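Local coordinates for anopheles Plasmodium-responsive Leucine-rich repeat protein 1B (Anopheles gambiae, PDB 4XGO) that probably takes part in the mosquito's response to Plasmodium and probably interacts with LRIM1, this chain being its leucine-rich repeat domain, at residues Q125-R130 and N146-L151. Residues are numbered along the deposited sequence; the frame is centred on the assembly and turned at random.
Sequences QLSSNR and NVSYNL. With NAG (2-acetamido-2-deoxy-beta-D-glucopyranose), chain C; NAG (2-acetamido-2-deoxy-beta-D-glucopyranose), chain B; GOL (glycerol), chain I.
Residues 125-130 and 146-151 leave neighbouring parallel strands and run side by side, their end-to-end directions 7° apart. Hydrogen bonding is densest around Asn150. Its CG lies anti to the carbonyl carbon (chi1 -82°), and the amide end comes close to residues 125-130. Asn150 ND2 gives one N-H to Leu126 O at 3.0 Å, nearly straight, and the other to Val147 O in its own turn. Both acceptors lie close to the amide plane, so the two bonds hold that plane fixed. Leu126 O also accepts from Asn129 ND2 at 3.0 Å. Both donors sit above its carbonyl plane. Asn150 OD1 takes a weak bond from Asn129 N at 3.1 Å and also accepts from Leu131 N. Main-chain bonds flank this centre: Leu126 N meets Asn146 O at 2.8 Å almost along the C=O axis, and Ser128 N meets Ser148 O at 2.9 Å.

Asn146 is buried too, on the side that carries sugar. Asn146 ND2 is bonded covalently to C1 of a NAG. Asn146 OD1 accepts from Ser148 N, making an Asx turn, and from Ser148 OG at 2.9 Å. These two bonds steady the glycosylated amide. The second NAG lays its methyl C8 over one face of the Tyr149 ring, 3.8 Å above the plane. The far end is looser and exposed. There Leu151 CD1 lies against Arg130 O and CB, while the Arg130 guanidinium forms a salt bridge with Glu108. Asn129 bonds back to Met102 O, and Val147 O receives Asn169. Asn129 and Asn150 are the stacked asparagines of the LxxLxLxxNxL repeat, hydrogen-bonded from turn to turn in a leucine-rich repeat solenoid.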
loop_
_atom_site.group_PDB
_atom_site.type_symbol
_atom_site.label_atom_id
_atom_site.label_comp_id
_atom_site.label_asym_id
_atom_site.label_seq_id
_atom_site.Cartn_x
_atom_site.Cartn_y
_atom_site.Cartn_z
ATOM N N GLN A 125 14.538 -11.176 -5.098
ATOM C CA GLN A 125 13.223 -10.543 -5.078
ATOM C C GLN A 125 13.402 -9.052 -5.275
ATOM O O GLN A 125 13.984 -8.375 -4.413
ATOM C CB GLN A 125 12.549 -10.795 -3.736
ATOM C CG GLN A 125 12.332 -12.260 -3.420
ATOM C CD GLN A 125 11.357 -12.897 -4.362
ATOM O OE1 GLN A 125 10.240 -12.396 -4.545
ATOM N NE2 GLN A 125 11.765 -14.012 -4.983
ATOM N N LEU A 126 12.937 -8.555 -6.424
ATOM C CA LEU A 126 13.058 -7.161 -6.810
ATOM C C LEU A 126 11.726 -6.591 -7.290
ATOM O O LEU A 126 11.706 -5.563 -8.001
ATOM C CB LEU A 126 14.094 -7.026 -7.926
ATOM C CG LEU A 126 15.545 -7.326 -7.518
ATOM C CD1 LEU A 126 16.469 -7.349 -8.715
ATOM C CD2 LEU A 126 16.021 -6.327 -6.486
ATOM N N SER A 127 10.621 -7.225 -6.895
ATOM C CA SER A 127 9.321 -6.774 -7.360
ATOM C C SER A 127 9.004 -5.366 -6.841
ATOM O O SER A 127 9.485 -4.951 -5.803
ATOM C CB SER A 127 8.228 -7.754 -6.941
ATOM O OG SER A 127 8.031 -7.693 -5.545
ATOM N N SER A 128 8.203 -4.631 -7.613
ATOM C CA SER A 128 7.650 -3.349 -7.177
ATOM C C SER A 128 8.740 -2.314 -6.912
ATOM O O SER A 128 8.781 -1.678 -5.864
ATOM C CB SER A 128 6.716 -3.507 -5.969
ATOM O OG SER A 128 5.609 -4.344 -6.272
ATOM N N ASN A 129 9.623 -2.168 -7.881
ATOM C CA ASN A 129 10.532 -1.040 -7.950
ATOM C C ASN A 129 10.206 -0.232 -9.223
ATOM O O ASN A 129 9.048 -0.218 -9.653
ATOM C CB ASN A 129 11.956 -1.566 -7.933
ATOM C CG ASN A 129 12.403 -1.954 -6.539
ATOM O OD1 ASN A 129 12.747 -1.094 -5.744
ATOM N ND2 ASN A 129 12.445 -3.234 -6.265
ATOM N N ARG A 130 11.202 0.441 -9.803
ATOM C CA ARG A 130 11.035 1.138 -11.089
ATOM C C ARG A 130 12.102 0.702 -12.079
ATOM O O ARG A 130 12.650 1.532 -12.826
ATOM C CB ARG A 130 11.150 2.647 -10.907
ATOM C CG ARG A 130 10.224 3.278 -9.895
ATOM C CD ARG A 130 10.562 4.760 -9.735
ATOM N NE ARG A 130 11.855 4.993 -9.087
ATOM C CZ ARG A 130 12.354 6.189 -8.774
ATOM N NH1 ARG A 130 11.672 7.296 -9.085
ATOM N NH2 ARG A 130 13.540 6.291 -8.152
ATOM N N ASN A 146 11.969 -12.952 -8.887
ATOM C CA ASN A 146 10.760 -12.171 -9.049
ATOM C C ASN A 146 11.146 -10.743 -9.346
ATOM O O ASN A 146 11.741 -10.062 -8.490
ATOM C CB ASN A 146 9.902 -12.283 -7.784
ATOM C CG ASN A 146 8.500 -11.756 -7.968
ATOM O OD1 ASN A 146 8.219 -10.933 -8.862
ATOM N ND2 ASN A 146 7.598 -12.260 -7.119
ATOM N N VAL A 147 10.830 -10.293 -10.568
ATOM C CA VAL A 147 11.028 -8.924 -10.980
ATOM C C VAL A 147 9.706 -8.285 -11.440
ATOM O O VAL A 147 9.712 -7.346 -12.231
ATOM C CB VAL A 147 12.119 -8.765 -12.078
ATOM C CG1 VAL A 147 13.490 -9.149 -11.533
ATOM C CG2 VAL A 147 11.798 -9.578 -13.341
ATOM N N SER A 148 8.589 -8.761 -10.887
ATOM C CA SER A 148 7.278 -8.258 -11.274
ATOM C C SER A 148 7.100 -6.807 -10.838
ATOM O O SER A 148 7.762 -6.362 -9.927
ATOM C CB SER A 148 6.151 -9.124 -10.699
ATOM O OG SER A 148 6.078 -9.057 -9.275
ATOM N N TYR A 149 6.220 -6.081 -11.525
ATOM C CA TYR A 149 5.909 -4.688 -11.213
ATOM C C TYR A 149 7.152 -3.788 -11.301
ATOM O O TYR A 149 7.543 -3.123 -10.352
ATOM C CB TYR A 149 5.194 -4.564 -9.866
ATOM C CG TYR A 149 3.836 -5.229 -9.844
ATOM C CD1 TYR A 149 2.696 -4.525 -10.226
ATOM C CD2 TYR A 149 3.695 -6.555 -9.455
ATOM C CE1 TYR A 149 1.444 -5.128 -10.198
ATOM C CE2 TYR A 149 2.437 -7.154 -9.411
ATOM C CZ TYR A 149 1.333 -6.419 -9.800
ATOM O OH TYR A 149 0.068 -6.987 -9.771
ATOM N N ASN A 150 7.736 -3.764 -12.487
ATOM C CA ASN A 150 8.845 -2.889 -12.804
ATOM C C ASN A 150 8.598 -2.268 -14.181
ATOM O O ASN A 150 7.435 -2.270 -14.670
ATOM C CB ASN A 150 10.143 -3.677 -12.672
ATOM C CG ASN A 150 10.610 -3.748 -11.237
ATOM O OD1 ASN A 150 10.942 -2.718 -10.644
ATOM N ND2 ASN A 150 10.640 -4.934 -10.680
ATOM N N LEU A 151 9.647 -1.726 -14.790
ATOM C CA LEU A 151 9.556 -1.066 -16.100
ATOM C C LEU A 151 10.492 -1.685 -17.115
ATOM O O LEU A 151 11.083 -0.973 -17.959
ATOM C CB LEU A 151 9.879 0.415 -15.943
ATOM C CG LEU A 151 8.913 1.164 -15.028
ATOM C CD1 LEU A 151 9.452 2.529 -14.659
ATOM C CD2 LEU A 151 7.528 1.281 -15.628
HETATM C C1 NAG C . 6.205 -11.868 -7.142
HETATM C C2 NAG C . 5.305 -12.990 -6.629
HETATM C C3 NAG C . 3.853 -12.505 -6.553
HETATM C C4 NAG C . 3.745 -11.239 -5.718
HETATM C C5 NAG C . 4.802 -10.230 -6.180
HETATM C C6 NAG C . 4.825 -9.035 -5.223
HETATM C C7 NAG C . 5.320 -15.357 -7.202
HETATM C C8 NAG C . 5.266 -16.404 -8.268
HETATM N N2 NAG C . 5.301 -14.082 -7.562
HETATM O O3 NAG C . 2.999 -13.524 -6.061
HETATM O O4 NAG C . 2.482 -10.605 -5.955
HETATM O O5 NAG C . 6.100 -10.802 -6.229
HETATM O O6 NAG C . 4.228 -7.980 -5.952
HETATM O O7 NAG C . 5.385 -15.697 -6.029
HETATM C C1 NAG B . 1.576 -10.685 -4.848
HETATM C C2 NAG B . 0.524 -9.598 -5.002
HETATM C C3 NAG B . -0.456 -9.655 -3.832
HETATM C C4 NAG B . -0.886 -11.080 -3.458
HETATM C C5 NAG B . 0.221 -12.128 -3.599
HETATM C C6 NAG B . -0.355 -13.539 -3.613
HETATM C C7 NAG B . 0.956 -7.340 -5.908
HETATM C C8 NAG B . 1.748 -6.069 -5.785
HETATM N N2 NAG B . 1.196 -8.305 -5.016
HETATM O O3 NAG B . -1.596 -8.885 -4.157
HETATM O O4 NAG B . -1.351 -11.077 -2.121
HETATM O O5 NAG B . 0.930 -11.938 -4.804
HETATM O O6 NAG B . 0.686 -14.476 -3.439
HETATM O O7 NAG B . 0.136 -7.435 -6.808
HETATM C C1 GOL I . 9.167 -16.109 -5.090
HETATM O O1 GOL I . 9.161 -16.006 -6.522
HETATM C C2 GOL I . 8.126 -15.169 -4.494
HETATM O O2 GOL I . 8.324 -13.818 -4.937
HETATM C C3 GOL I . 8.179 -15.247 -2.974
HETATM O O3 GOL I . 6.852 -15.111 -2.452
#